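Local coordinates for protein putative short-chain dehydrogenase/reductase (Corynebacterium glutamicum, PDB 3E9N) that is of unproven function but belongs to the short-chain dehydrogenase/reductase family and is probably an NAD(P)-dependent oxidoreductase, perhaps reducing acetoacetyl-CoA, at residues V22-R27 with A209-I214; E60-G65 with V107-E112; D74-L79 with P119-A124; T173-P178 with N224-P229. All blocks are in the same frame, centred on the assembly; numbering follows the deposited sequence.

Contact 1: V22-R27 with A209-I214; sequences VKDLSR and AIRFVI
Asp24 and Arg211 form the salt bridge that joins helix 16-25 to helix 203-214. The straightest bond runs from Arg211 NE to Asp24 OD2, 2.7 Å at 152°; it reaches the oxygen on its syn side and lies close to the guanidinium plane. Arg211 NH1 adds two weak, bent bonds, one to the same OD2 at 3.1 Å and one to the backbone Asp24 O at 3.2 Å. The carboxylate and guanidinium planes are turned 59° apart, so this is no flat two-oxygen pairing: one oxygen takes both nitrogens. Both side chains leave with CG anti to the backbone N, and the arginine then bends at its next two torsions, which suits a long, flexible residue reaching a short acid.

A second positive charge gathers on the same acid. Arg27 NH1 is placed implausibly close to Asp24 OD1, so the detail of that bridge is doubtful, though the opposite charges clearly meet. The same NH1 comes within 3.7 Å of Arg211 NE, and the Arg27 guanidinium lies over one face of the other, toward the rim. Asp24 probably offsets the repulsion, and Arg211 NH2 has further acids in Asp28 and Asp215.

Beneath the charges the packing is apolar. Leu25 CD2 meets Ile214 CD1 at 3.5 Å, while the same Ile214 CD1 sits over the centre of the guanidinium face opposite Arg27.

Farther round helix 203-214, Phe212 stacks on Phe212 of the second subunit. Leu25 also rests on Val31 of strand 30-35, and Ile210 and Ile214 on Ile129 of strand 127-131: the two helices lie side by side on one face of the Rossmann-type sheet.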
loop_
_atom_site.group_PDB
_atom_site.type_symbol
_atom_site.label_atom_id
_atom_site.label_comp_id
_atom_site.label_asym_id
_atom_site.label_seq_id
_atom_site.Cartn_x
_atom_site.Cartn_y
_atom_site.Cartn_z
ATOM N N VAL A 22 23.028 15.840 -12.308
ATOM C CA VAL A 22 24.426 16.282 -12.167
ATOM C C VAL A 22 24.548 17.796 -12.252
ATOM O O VAL A 22 25.264 18.405 -11.441
ATOM C CB VAL A 22 25.382 15.635 -13.203
ATOM C CG1 VAL A 22 26.700 16.383 -13.192
ATOM C CG2 VAL A 22 25.589 14.139 -12.894
ATOM N N LYS A 23 23.852 18.412 -13.217
ATOM C CA LYS A 23 23.934 19.879 -13.342
ATOM C C LYS A 23 23.404 20.529 -12.068
ATOM O O LYS A 23 23.963 21.518 -11.616
ATOM C CB LYS A 23 23.207 20.426 -14.595
ATOM C CG LYS A 23 23.430 19.623 -15.871
ATOM C CD LYS A 23 23.215 20.386 -17.219
ATOM C CE LYS A 23 21.828 21.040 -17.276
ATOM N NZ LYS A 23 21.139 20.867 -18.607
ATOM N N ASP A 24 22.354 19.977 -11.459
ATOM C CA ASP A 24 21.779 20.637 -10.269
ATOM C C ASP A 24 22.706 20.561 -9.071
ATOM O O ASP A 24 22.942 21.567 -8.413
ATOM C CB ASP A 24 20.406 20.066 -9.879
ATOM C CG ASP A 24 19.833 20.721 -8.638
ATOM O OD1 ASP A 24 19.217 21.768 -8.796
ATOM O OD2 ASP A 24 19.966 20.229 -7.490
ATOM N N LEU A 25 23.194 19.357 -8.781
ATOM C CA LEU A 25 24.048 19.110 -7.617
ATOM C C LEU A 25 25.413 19.770 -7.689
ATOM O O LEU A 25 26.081 19.896 -6.669
ATOM C CB LEU A 25 24.297 17.595 -7.466
ATOM C CG LEU A 25 23.088 16.701 -7.144
ATOM C CD1 LEU A 25 23.547 15.219 -6.923
ATOM C CD2 LEU A 25 22.393 17.265 -5.912
ATOM N N SER A 26 25.850 20.073 -8.913
ATOM C CA SER A 26 27.162 20.661 -9.156
ATOM C C SER A 26 27.166 22.090 -8.640
ATOM O O SER A 26 28.219 22.688 -8.534
ATOM C CB SER A 26 27.571 20.606 -10.644
ATOM O OG SER A 26 26.820 21.508 -11.459
ATOM N N ARG A 27 25.995 22.642 -8.325
ATOM C CA ARG A 27 25.950 23.950 -7.710
ATOM C C ARG A 27 26.687 23.917 -6.359
ATOM O O ARG A 27 27.389 24.867 -6.005
ATOM C CB ARG A 27 24.503 24.470 -7.556
ATOM C CG ARG A 27 23.732 24.615 -8.926
ATOM C CD ARG A 27 22.176 24.352 -8.845
ATOM N NE ARG A 27 21.553 25.046 -7.717
ATOM C CZ ARG A 27 20.328 24.813 -7.240
ATOM N NH1 ARG A 27 19.546 23.893 -7.776
ATOM N NH2 ARG A 27 19.882 25.509 -6.197
ATOM N N ALA A 209 13.128 17.325 -7.747
ATOM C CA ALA A 209 12.661 16.486 -6.656
ATOM C C ALA A 209 13.826 16.126 -5.774
ATOM O O ALA A 209 13.698 16.135 -4.546
ATOM C CB ALA A 209 11.938 15.216 -7.162
ATOM N N ILE A 210 14.967 15.821 -6.399
ATOM C CA ILE A 210 16.168 15.478 -5.650
ATOM C C ILE A 210 16.647 16.649 -4.830
ATOM O O ILE A 210 16.930 16.514 -3.648
ATOM C CB ILE A 210 17.260 14.800 -6.513
ATOM C CG1 ILE A 210 16.881 13.341 -6.671
ATOM C CG2 ILE A 210 18.625 14.897 -5.824
ATOM C CD1 ILE A 210 17.215 12.785 -7.932
ATOM N N ARG A 211 16.637 17.821 -5.432
ATOM C CA ARG A 211 17.034 19.040 -4.740
ATOM C C ARG A 211 16.101 19.310 -3.548
ATOM O O ARG A 211 16.539 19.648 -2.461
ATOM C CB ARG A 211 17.020 20.215 -5.747
ATOM C CG ARG A 211 17.257 21.640 -5.113
ATOM C CD ARG A 211 18.572 21.710 -4.244
ATOM N NE ARG A 211 19.741 21.430 -5.060
ATOM C CZ ARG A 211 20.996 21.472 -4.602
ATOM N NH1 ARG A 211 22.004 21.209 -5.401
ATOM N NH2 ARG A 211 21.249 21.779 -3.343
ATOM N N PHE A 212 14.798 19.163 -3.743
ATOM C CA PHE A 212 13.886 19.325 -2.631
ATOM C C PHE A 212 14.209 18.343 -1.496
ATOM O O PHE A 212 14.055 18.672 -0.312
ATOM C CB PHE A 212 12.453 19.121 -3.104
ATOM C CG PHE A 212 11.448 19.057 -1.988
ATOM C CD1 PHE A 212 11.155 20.199 -1.244
ATOM C CD2 PHE A 212 10.783 17.883 -1.708
ATOM C CE1 PHE A 212 10.243 20.151 -0.225
ATOM C CE2 PHE A 212 9.829 17.834 -0.703
ATOM C CZ PHE A 212 9.563 18.949 0.039
ATOM N N VAL A 213 14.655 17.132 -1.837
ATOM C CA VAL A 213 14.793 16.122 -0.790
ATOM C C VAL A 213 16.003 16.405 0.098
ATOM O O VAL A 213 15.945 16.327 1.354
ATOM C CB VAL A 213 14.879 14.688 -1.387
ATOM C CG1 VAL A 213 15.625 13.723 -0.432
ATOM C CG2 VAL A 213 13.459 14.143 -1.771
ATOM N N ILE A 214 17.110 16.761 -0.535
ATOM C CA ILE A 214 18.371 16.916 0.200
ATOM C C ILE A 214 18.408 18.246 0.932
ATOM O O ILE A 214 19.084 18.376 1.949
ATOM C CB ILE A 214 19.611 16.773 -0.723
ATOM C CG1 ILE A 214 19.797 17.971 -1.668
ATOM C CG2 ILE A 214 19.530 15.504 -1.537
ATOM C CD1 ILE A 214 20.902 17.685 -2.758
#

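Contact 2: E60-G65 with V107-E112; sequences EVLEEG and VIVPAE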
loop_
_atom_site.group_PDB
_atom_site.type_symbol
_atom_site.label_atom_id
_atom_site.label_comp_id
_atom_site.label_asym_id
_atom_site.label_seq_id
_atom_site.Cartn_x
_atom_site.Cartn_y
_atom_site.Cartn_z
ATOM N N GLU A 60 31.272 -3.509 -12.401
ATOM C CA GLU A 60 32.071 -2.929 -11.320
ATOM C C GLU A 60 31.465 -3.111 -9.913
ATOM O O GLU A 60 32.122 -3.664 -9.017
ATOM C CB GLU A 60 32.490 -1.477 -11.663
ATOM C CG GLU A 60 33.399 -1.457 -12.911
ATOM C CD GLU A 60 33.426 -0.133 -13.679
ATOM O OE1 GLU A 60 33.424 -0.167 -14.947
ATOM O OE2 GLU A 60 33.456 0.946 -13.029
ATOM N N VAL A 61 30.203 -2.738 -9.708
ATOM C CA VAL A 61 29.636 -2.886 -8.356
ATOM C C VAL A 61 29.469 -4.344 -7.884
ATOM O O VAL A 61 29.802 -4.695 -6.745
ATOM C CB VAL A 61 28.291 -2.106 -8.225
ATOM C CG1 VAL A 61 27.623 -2.322 -6.852
ATOM C CG2 VAL A 61 28.514 -0.601 -8.507
ATOM N N LEU A 62 28.938 -5.190 -8.762
ATOM C CA LEU A 62 28.602 -6.580 -8.402
ATOM C C LEU A 62 29.738 -7.582 -8.618
ATOM O O LEU A 62 29.937 -8.474 -7.811
ATOM C CB LEU A 62 27.365 -7.063 -9.163
ATOM C CG LEU A 62 26.161 -6.153 -9.016
ATOM C CD1 LEU A 62 24.963 -6.782 -9.726
ATOM C CD2 LEU A 62 25.880 -5.828 -7.523
ATOM N N GLU A 63 30.473 -7.465 -9.707
ATOM C CA GLU A 63 31.484 -8.486 -9.965
ATOM C C GLU A 63 32.839 -8.119 -9.356
ATOM O O GLU A 63 33.431 -8.938 -8.667
ATOM C CB GLU A 63 31.548 -8.856 -11.462
ATOM C CG GLU A 63 30.240 -9.540 -11.949
ATOM C CD GLU A 63 30.134 -9.616 -13.484
ATOM O OE1 GLU A 63 29.059 -9.217 -14.059
ATOM O OE2 GLU A 63 31.145 -10.058 -14.104
ATOM N N GLU A 64 33.279 -6.872 -9.535
ATOM C CA GLU A 64 34.585 -6.415 -9.020
ATOM C C GLU A 64 34.664 -5.816 -7.596
ATOM O O GLU A 64 35.698 -5.322 -7.188
ATOM C CB GLU A 64 35.184 -5.450 -10.024
ATOM C CG GLU A 64 35.154 -6.043 -11.442
ATOM C CD GLU A 64 35.601 -5.047 -12.472
ATOM O OE1 GLU A 64 35.851 -3.891 -12.081
ATOM O OE2 GLU A 64 35.712 -5.402 -13.662
ATOM N N GLY A 65 33.597 -5.825 -6.821
ATOM C CA GLY A 65 33.721 -5.323 -5.445
ATOM C C GLY A 65 33.813 -3.802 -5.234
ATOM O O GLY A 65 34.047 -3.371 -4.120
ATOM N N VAL A 107 18.034 -3.147 -8.522
ATOM C CA VAL A 107 17.872 -3.526 -7.126
ATOM C C VAL A 107 19.220 -3.889 -6.508
ATOM O O VAL A 107 19.590 -3.324 -5.476
ATOM C CB VAL A 107 16.910 -4.712 -6.991
ATOM C CG1 VAL A 107 16.720 -5.092 -5.542
ATOM C CG2 VAL A 107 15.567 -4.388 -7.643
ATOM N N ILE A 108 19.977 -4.802 -7.123
ATOM C CA ILE A 108 21.195 -5.274 -6.453
ATOM C C ILE A 108 22.324 -4.223 -6.408
ATOM O O ILE A 108 22.907 -3.957 -5.371
ATOM C CB ILE A 108 21.665 -6.659 -6.949
ATOM C CG1 ILE A 108 20.506 -7.671 -6.926
ATOM C CG2 ILE A 108 22.785 -7.134 -6.047
ATOM C CD1 ILE A 108 20.735 -9.047 -7.706
ATOM N N VAL A 109 22.529 -3.527 -7.521
ATOM C CA VAL A 109 23.512 -2.482 -7.588
ATOM C C VAL A 109 23.174 -1.373 -6.550
ATOM O O VAL A 109 24.015 -1.079 -5.706
ATOM C CB VAL A 109 23.634 -1.949 -9.019
ATOM C CG1 VAL A 109 24.266 -0.580 -9.007
ATOM C CG2 VAL A 109 24.405 -2.959 -9.919
ATOM N N PRO A 110 21.934 -0.802 -6.555
ATOM C CA PRO A 110 21.677 0.205 -5.467
ATOM C C PRO A 110 21.955 -0.325 -4.070
ATOM O O PRO A 110 22.630 0.344 -3.293
ATOM C CB PRO A 110 20.211 0.596 -5.650
ATOM C CG PRO A 110 19.939 0.359 -7.186
ATOM C CD PRO A 110 20.804 -0.902 -7.508
ATOM N N ALA A 111 21.502 -1.525 -3.754
ATOM C CA ALA A 111 21.803 -2.093 -2.461
ATOM C C ALA A 111 23.311 -2.249 -2.224
ATOM O O ALA A 111 23.789 -1.982 -1.136
ATOM C CB ALA A 111 21.146 -3.444 -2.320
ATOM N N GLU A 112 24.054 -2.764 -3.190
ATOM C CA GLU A 112 25.459 -3.119 -2.901
ATOM C C GLU A 112 26.395 -1.900 -3.033
ATOM O O GLU A 112 27.317 -1.750 -2.244
ATOM C CB GLU A 112 25.891 -4.274 -3.831
ATOM C CG GLU A 112 27.441 -4.471 -3.968
ATOM C CD GLU A 112 28.064 -5.118 -2.731
ATOM O OE1 GLU A 112 27.320 -5.557 -1.812
ATOM O OE2 GLU A 112 29.313 -5.148 -2.679
#
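Val61 and Val109 bring their CA atoms to 6.2 Å, a close approach of helix 57-63, which has a wider pi-type turn at 60-63, to helix 95-124 where Pro110 interrupts the regular bonding and leaves a kink. Two neighbouring side chains of the shorter helix, Val61 and Leu62, do most of the touching.

Leu62 reaches in with its branched end. Its CG is anti to the carbonyl carbon (chi1 -54°), and its two methyls take different neighbours. CD2 packs on Ile108 CG2 at 3.7 Å and also reaches Glu112 CB, whereas CG and CD1 lie against Val109 CG2, with CG at 3.8 Å. The leucine crosses both Ile108 and Val109 at about a right angle, so its fork fits against their beta-branched methyls.

Val61 points toward the other helix. Its CG1 is 3.6 Å from Glu112 CG, and its CG2 lies more loosely, 4.3 Å from Val109 CG1. Glu112 has CG anti to the backbone N (chi1 162°) and bends at chi2 (75°). It runs antiparallel to the side chains of Val61 and Leu62, passing alongside them and offering its methylenes. Its carboxylate is held elsewhere: OE2 takes a salt bridge from Arg115 and a hydrogen bond from Gln116, whose NE2 also bonds to Val61 O. On the long helix, Ile108 and Glu112 also pack on Leu103 and Val96 of the third subunit.

Chemically, then, aliphatic carbon makes the contact between these segments, while Gln116, a turn further on, adds a hydrogen bond between the helices. Such an interface depends on shape and burial; Glu112 contributes carbon here and keeps its charge for partners on its own helix.

Contact 3: D74-L79 with P119-A124; sequences DHVDTL and PALRAA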
loop_
_atom_site.group_PDB
_atom_site.type_symbol
_atom_site.label_atom_id
_atom_site.label_comp_id
_atom_site.label_asym_id
_atom_site.label_seq_id
_atom_site.Cartn_x
_atom_site.Cartn_y
_atom_site.Cartn_z
ATOM N N ASP A 74 35.729 9.453 1.684
ATOM C CA ASP A 74 35.500 9.073 3.081
ATOM C C ASP A 74 34.272 9.768 3.668
ATOM O O ASP A 74 33.866 9.448 4.775
ATOM C CB ASP A 74 36.739 9.383 3.955
ATOM C CG ASP A 74 37.143 10.869 3.901
ATOM O OD1 ASP A 74 36.303 11.777 4.161
ATOM O OD2 ASP A 74 38.309 11.133 3.586
ATOM N N HIS A 75 33.724 10.741 2.948
ATOM C CA HIS A 75 32.388 11.301 3.273
ATOM C C HIS A 75 31.573 11.382 1.966
ATOM O O HIS A 75 32.032 11.959 0.995
ATOM C CB HIS A 75 32.525 12.693 3.867
ATOM C CG HIS A 75 33.006 12.710 5.286
ATOM N ND1 HIS A 75 34.287 12.329 5.648
ATOM C CD2 HIS A 75 32.394 13.092 6.432
ATOM C CE1 HIS A 75 34.431 12.457 6.959
ATOM N NE2 HIS A 75 33.301 12.918 7.460
ATOM N N VAL A 76 30.409 10.762 1.895
ATOM C CA VAL A 76 29.514 11.036 0.765
ATOM C C VAL A 76 28.220 11.692 1.284
ATOM O O VAL A 76 27.528 11.106 2.134
ATOM C CB VAL A 76 29.096 9.759 0.013
ATOM C CG1 VAL A 76 28.083 10.114 -1.168
ATOM C CG2 VAL A 76 30.333 9.004 -0.533
ATOM N N ASP A 77 27.900 12.877 0.759
ATOM C CA ASP A 77 26.729 13.646 1.242
ATOM C C ASP A 77 25.432 13.233 0.533
ATOM O O ASP A 77 24.395 13.149 1.155
ATOM C CB ASP A 77 26.976 15.152 1.069
ATOM C CG ASP A 77 28.186 15.616 1.869
ATOM O OD1 ASP A 77 28.021 15.887 3.069
ATOM O OD2 ASP A 77 29.315 15.676 1.315
ATOM N N THR A 78 25.532 12.958 -0.771
ATOM C CA THR A 78 24.408 12.666 -1.606
ATOM C C THR A 78 24.800 11.522 -2.567
ATOM O O THR A 78 25.792 11.607 -3.325
ATOM C CB THR A 78 24.005 13.940 -2.437
ATOM O OG1 THR A 78 23.785 15.039 -1.553
ATOM C CG2 THR A 78 22.748 13.710 -3.254
ATOM N N LEU A 79 24.001 10.467 -2.547
ATOM C CA LEU A 79 24.118 9.353 -3.462
ATOM C C LEU A 79 22.750 9.170 -4.144
ATOM O O LEU A 79 21.722 8.921 -3.471
ATOM C CB LEU A 79 24.457 8.091 -2.655
ATOM C CG LEU A 79 24.437 6.733 -3.382
ATOM C CD1 LEU A 79 25.379 6.680 -4.674
ATOM C CD2 LEU A 79 24.689 5.525 -2.381
ATOM N N PRO A 119 30.227 3.473 4.837
ATOM C CA PRO A 119 31.023 4.152 5.887
ATOM C C PRO A 119 31.103 5.634 5.658
ATOM O O PRO A 119 31.046 6.413 6.606
ATOM C CB PRO A 119 32.428 3.527 5.722
ATOM C CG PRO A 119 32.132 2.094 5.276
ATOM C CD PRO A 119 30.887 2.225 4.355
ATOM N N ALA A 120 31.266 5.997 4.393
ATOM C CA ALA A 120 31.305 7.381 3.996
ATOM C C ALA A 120 29.926 8.070 4.134
ATOM O O ALA A 120 29.859 9.293 4.301
ATOM C CB ALA A 120 31.806 7.484 2.555
ATOM N N LEU A 121 28.840 7.310 3.990
ATOM C CA LEU A 121 27.506 7.885 4.043
ATOM C C LEU A 121 27.204 8.230 5.518
ATOM O O LEU A 121 26.633 9.268 5.800
ATOM C CB LEU A 121 26.442 6.899 3.525
ATOM C CG LEU A 121 26.365 6.709 2.027
ATOM C CD1 LEU A 121 25.545 5.418 1.614
ATOM C CD2 LEU A 121 25.918 7.952 1.266
ATOM N N ARG A 122 27.592 7.332 6.421
ATOM C CA ARG A 122 27.422 7.508 7.838
ATOM C C ARG A 122 28.256 8.651 8.310
ATOM O O ARG A 122 27.764 9.502 9.058
ATOM C CB ARG A 122 27.881 6.256 8.554
ATOM C CG ARG A 122 26.875 5.138 8.443
ATOM C CD ARG A 122 27.357 3.922 9.164
ATOM N NE ARG A 122 26.429 2.809 9.023
ATOM C CZ ARG A 122 26.632 1.621 9.584
ATOM N NH1 ARG A 122 27.720 1.426 10.313
ATOM N NH2 ARG A 122 25.752 0.637 9.438
ATOM N N ALA A 123 29.510 8.683 7.852
ATOM C CA ALA A 123 30.436 9.738 8.206
ATOM C C ALA A 123 29.906 11.116 7.856
ATOM O O ALA A 123 30.180 12.043 8.575
ATOM C CB ALA A 123 31.858 9.519 7.512
ATOM N N ALA A 124 29.220 11.247 6.720
ATOM C CA ALA A 124 28.695 12.541 6.290
ATOM C C ALA A 124 27.255 12.762 6.706
ATOM O O ALA A 124 26.695 13.824 6.428
ATOM C CB ALA A 124 28.821 12.723 4.739
#
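His75 turns its CG anti to the carbonyl carbon (chi1 -75°), and chi2 of 68° sets the ring so that Ala123 CB lies over its centre; Leu121 likewise has CG anti to its carbonyl carbon, and its end reaches Val76 and Leu79. The setting is the Rossmann-type alpha/beta fold: the loop entering strand 78-81 runs over the last turns of helix 95-124.

The methyl-to-ring contact is a CH-pi interaction, with Ala123 CB 3.8 Å from the ring centroid and close to its normal. In the ring plane, His75 ND1 donates to Asp74 OD1 at 2.6 Å, nearly straight at 167°; this bond to the neighbouring residue would help fix the ring's rotation and may favour a protonated imidazole.

Alanine suits the helix side because backbone comes so close. His75 and Ala120 have CA atoms 4.1 Å apart, and CA-H...O contacts run both ways between the segments, from Ala120 CA to Asp74 O and from His75 CA to Ala120 O. Ala124 CB touches Val76 O and, more loosely, Asp77 OD1; the other carboxylate oxygen of Asp77 accepts from the backbone of Ile7.

Deeper in, branched side chains take over. Val76 CG2 packs on Ala120 CB at 3.7 Å, and the valine lies beside Leu121, pointing the same way. Leu79, the strand residue facing the helix, crosses Leu121 at about a right angle.

One true hydrogen bond joins the segments: Val76 N donates to Ala120 O at 2.9 Å, from above the carbonyl plane, while the helical donor Ala124 N reaches the same oxygen from the opposite face.

Contact 4: T173-P178 with N224-P229; sequences TVSPGP and NVDVRP
Ser175 N donates the straightest bond between these two parallel strands to Val225 O, 2.8 Å at 179°. Ser175 O accepts from Val227 N at 2.9 Å, and Thr173 O from Val225 N at 3.0 Å, giving the alternating pattern of a parallel sheet.

On the face carrying Thr173, Ser175, Asn224 and Asp226, short polar side chains meet. Thr173 OG1 stands between its backbone N and carbonyl carbon (chi1 55°), at a doubtfully short 2.5 Å from Asn224 OD1, and has a second partner in Thr223 O; Ser175 OG lies 2.7 Å from Asn224 OD1. The amide's other end is used too, Asn224 ND2 donating to Asp226 OD2 from above the carboxylate plane.

Arg228 bends at chi2, and its NH2 curls back to Val227 O, with a weak bond to Ser175 O. Beyond, Gly177 is almost fully extended, and lacking a side chain it avoids Pro178 CD; its O lies 3.1 Å from Pro229 CD.

The other face is apolar, with Val174 CG1 4.2 Å from Val227 CG2. Beta-branched valines suit this strand interior, where Val174, Val225 and Val227 are covered by helix 203-214. Strand 170-176 also borders strand 127-131, and strand 220-229 pairs antiparallel with its counterpart in the second subunit.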
loop_
_atom_site.group_PDB
_atom_site.type_symbol
_atom_site.label_atom_id
_atom_site.label_comp_id
_atom_site.label_asym_id
_atom_site.label_seq_id
_atom_site.Cartn_x
_atom_site.Cartn_y
_atom_site.Cartn_z
ATOM N N THR A 173 12.868 7.936 -1.822
ATOM C CA THR A 173 12.507 7.393 -3.099
ATOM C C THR A 173 11.743 8.402 -3.887
ATOM O O THR A 173 10.746 8.933 -3.455
ATOM C CB THR A 173 11.596 6.171 -2.965
ATOM O OG1 THR A 173 10.464 6.555 -2.174
ATOM C CG2 THR A 173 12.324 5.053 -2.265
ATOM N N VAL A 174 12.200 8.667 -5.078
ATOM C CA VAL A 174 11.479 9.519 -5.931
ATOM C C VAL A 174 10.843 8.567 -6.914
ATOM O O VAL A 174 11.560 7.815 -7.563
ATOM C CB VAL A 174 12.444 10.526 -6.610
ATOM C CG1 VAL A 174 11.737 11.275 -7.756
ATOM C CG2 VAL A 174 13.020 11.481 -5.533
ATOM N N SER A 175 9.507 8.571 -7.020
ATOM C CA SER A 175 8.834 7.544 -7.854
ATOM C C SER A 175 8.086 8.117 -9.044
ATOM O O SER A 175 6.941 8.577 -8.922
ATOM C CB SER A 175 7.875 6.687 -7.040
ATOM O OG SER A 175 8.317 6.535 -5.702
ATOM N N PRO A 176 8.729 8.124 -10.200
ATOM C CA PRO A 176 7.992 8.487 -11.427
ATOM C C PRO A 176 7.016 7.391 -11.893
ATOM O O PRO A 176 7.176 6.213 -11.569
ATOM C CB PRO A 176 9.094 8.659 -12.475
ATOM C CG PRO A 176 10.391 8.225 -11.786
ATOM C CD PRO A 176 10.069 7.601 -10.462
ATOM N N GLY A 177 6.013 7.758 -12.671
ATOM C CA GLY A 177 5.125 6.736 -13.189
ATOM C C GLY A 177 4.075 7.364 -14.071
ATOM O O GLY A 177 4.023 8.568 -14.211
ATOM N N PRO A 178 3.228 6.536 -14.667
ATOM C CA PRO A 178 2.229 7.040 -15.605
ATOM C C PRO A 178 1.030 7.705 -14.919
ATOM O O PRO A 178 0.741 7.442 -13.756
ATOM C CB PRO A 178 1.787 5.774 -16.362
ATOM C CG PRO A 178 2.021 4.647 -15.370
ATOM C CD PRO A 178 3.186 5.066 -14.508
ATOM N N ASN A 224 9.387 9.964 0.460
ATOM C CA ASN A 224 8.906 9.586 -0.848
ATOM C C ASN A 224 8.257 10.751 -1.595
ATOM O O ASN A 224 7.664 11.642 -0.989
ATOM C CB ASN A 224 8.049 8.297 -0.808
ATOM C CG ASN A 224 7.551 7.875 -2.205
ATOM O OD1 ASN A 224 8.278 7.227 -3.065
ATOM N ND2 ASN A 224 6.277 8.235 -2.464
ATOM N N VAL A 225 8.460 10.784 -2.898
ATOM C CA VAL A 225 7.878 11.842 -3.753
ATOM C C VAL A 225 7.295 11.126 -4.945
ATOM O O VAL A 225 8.015 10.465 -5.661
ATOM C CB VAL A 225 8.924 12.870 -4.250
ATOM C CG1 VAL A 225 8.292 13.889 -5.140
ATOM C CG2 VAL A 225 9.669 13.576 -3.070
ATOM N N ASP A 226 5.979 11.170 -5.132
ATOM C CA ASP A 226 5.356 10.504 -6.272
ATOM C C ASP A 226 5.179 11.532 -7.416
ATOM O O ASP A 226 4.638 12.602 -7.228
ATOM C CB ASP A 226 4.076 9.787 -5.826
ATOM C CG ASP A 226 4.367 8.666 -4.789
ATOM O OD1 ASP A 226 3.767 8.681 -3.657
ATOM O OD2 ASP A 226 5.248 7.770 -5.058
ATOM N N VAL A 227 5.723 11.211 -8.582
ATOM C CA VAL A 227 5.827 12.139 -9.704
ATOM C C VAL A 227 5.070 11.562 -10.913
ATOM O O VAL A 227 5.196 10.401 -11.207
ATOM C CB VAL A 227 7.342 12.386 -10.084
ATOM C CG1 VAL A 227 7.463 13.304 -11.270
ATOM C CG2 VAL A 227 8.107 12.931 -8.899
ATOM N N ARG A 228 4.302 12.385 -11.615
ATOM C CA ARG A 228 3.470 11.906 -12.727
ATOM C C ARG A 228 3.404 12.980 -13.789
ATOM O O ARG A 228 3.598 14.138 -13.476
ATOM C CB ARG A 228 2.055 11.594 -12.245
ATOM C CG ARG A 228 1.887 10.194 -11.760
ATOM C CD ARG A 228 1.602 10.240 -10.321
ATOM N NE ARG A 228 1.553 8.927 -9.670
ATOM C CZ ARG A 228 2.615 8.202 -9.289
ATOM N NH1 ARG A 228 2.421 7.031 -8.683
ATOM N NH2 ARG A 228 3.857 8.626 -9.527
ATOM N N PRO A 229 3.142 12.602 -15.044
ATOM C CA PRO A 229 2.885 13.606 -16.085
ATOM C C PRO A 229 1.610 14.414 -15.847
ATOM O O PRO A 229 0.702 13.976 -15.158
ATOM C CB PRO A 229 2.695 12.773 -17.360
ATOM C CG PRO A 229 3.224 11.377 -17.037
ATOM C CD PRO A 229 3.156 11.213 -15.556
#

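All four contacts belong to one Rossmann-type domain built on a seven-stranded parallel sheet. Along the chain, contacts 2 and 3 interleave and both lie nested inside the long loop closed by contact 1; contact 4 follows them and crosses contact 1. Contacts 2 and 3 share helix 95-124, their centres about 17 Å apart, whereas contacts 1 and 4 touch through helix 203-214, with centres about 16 Å apart. Contact 1 also meets contact 3, where Leu25 and Ile214 pack on Thr78. Contact 2 lies about 24 Å, centre to centre, from contacts 1 and 4. The second subunit borders contacts 1 and 4 and the third contact 2, so two subunit interfaces use different parts of the fold.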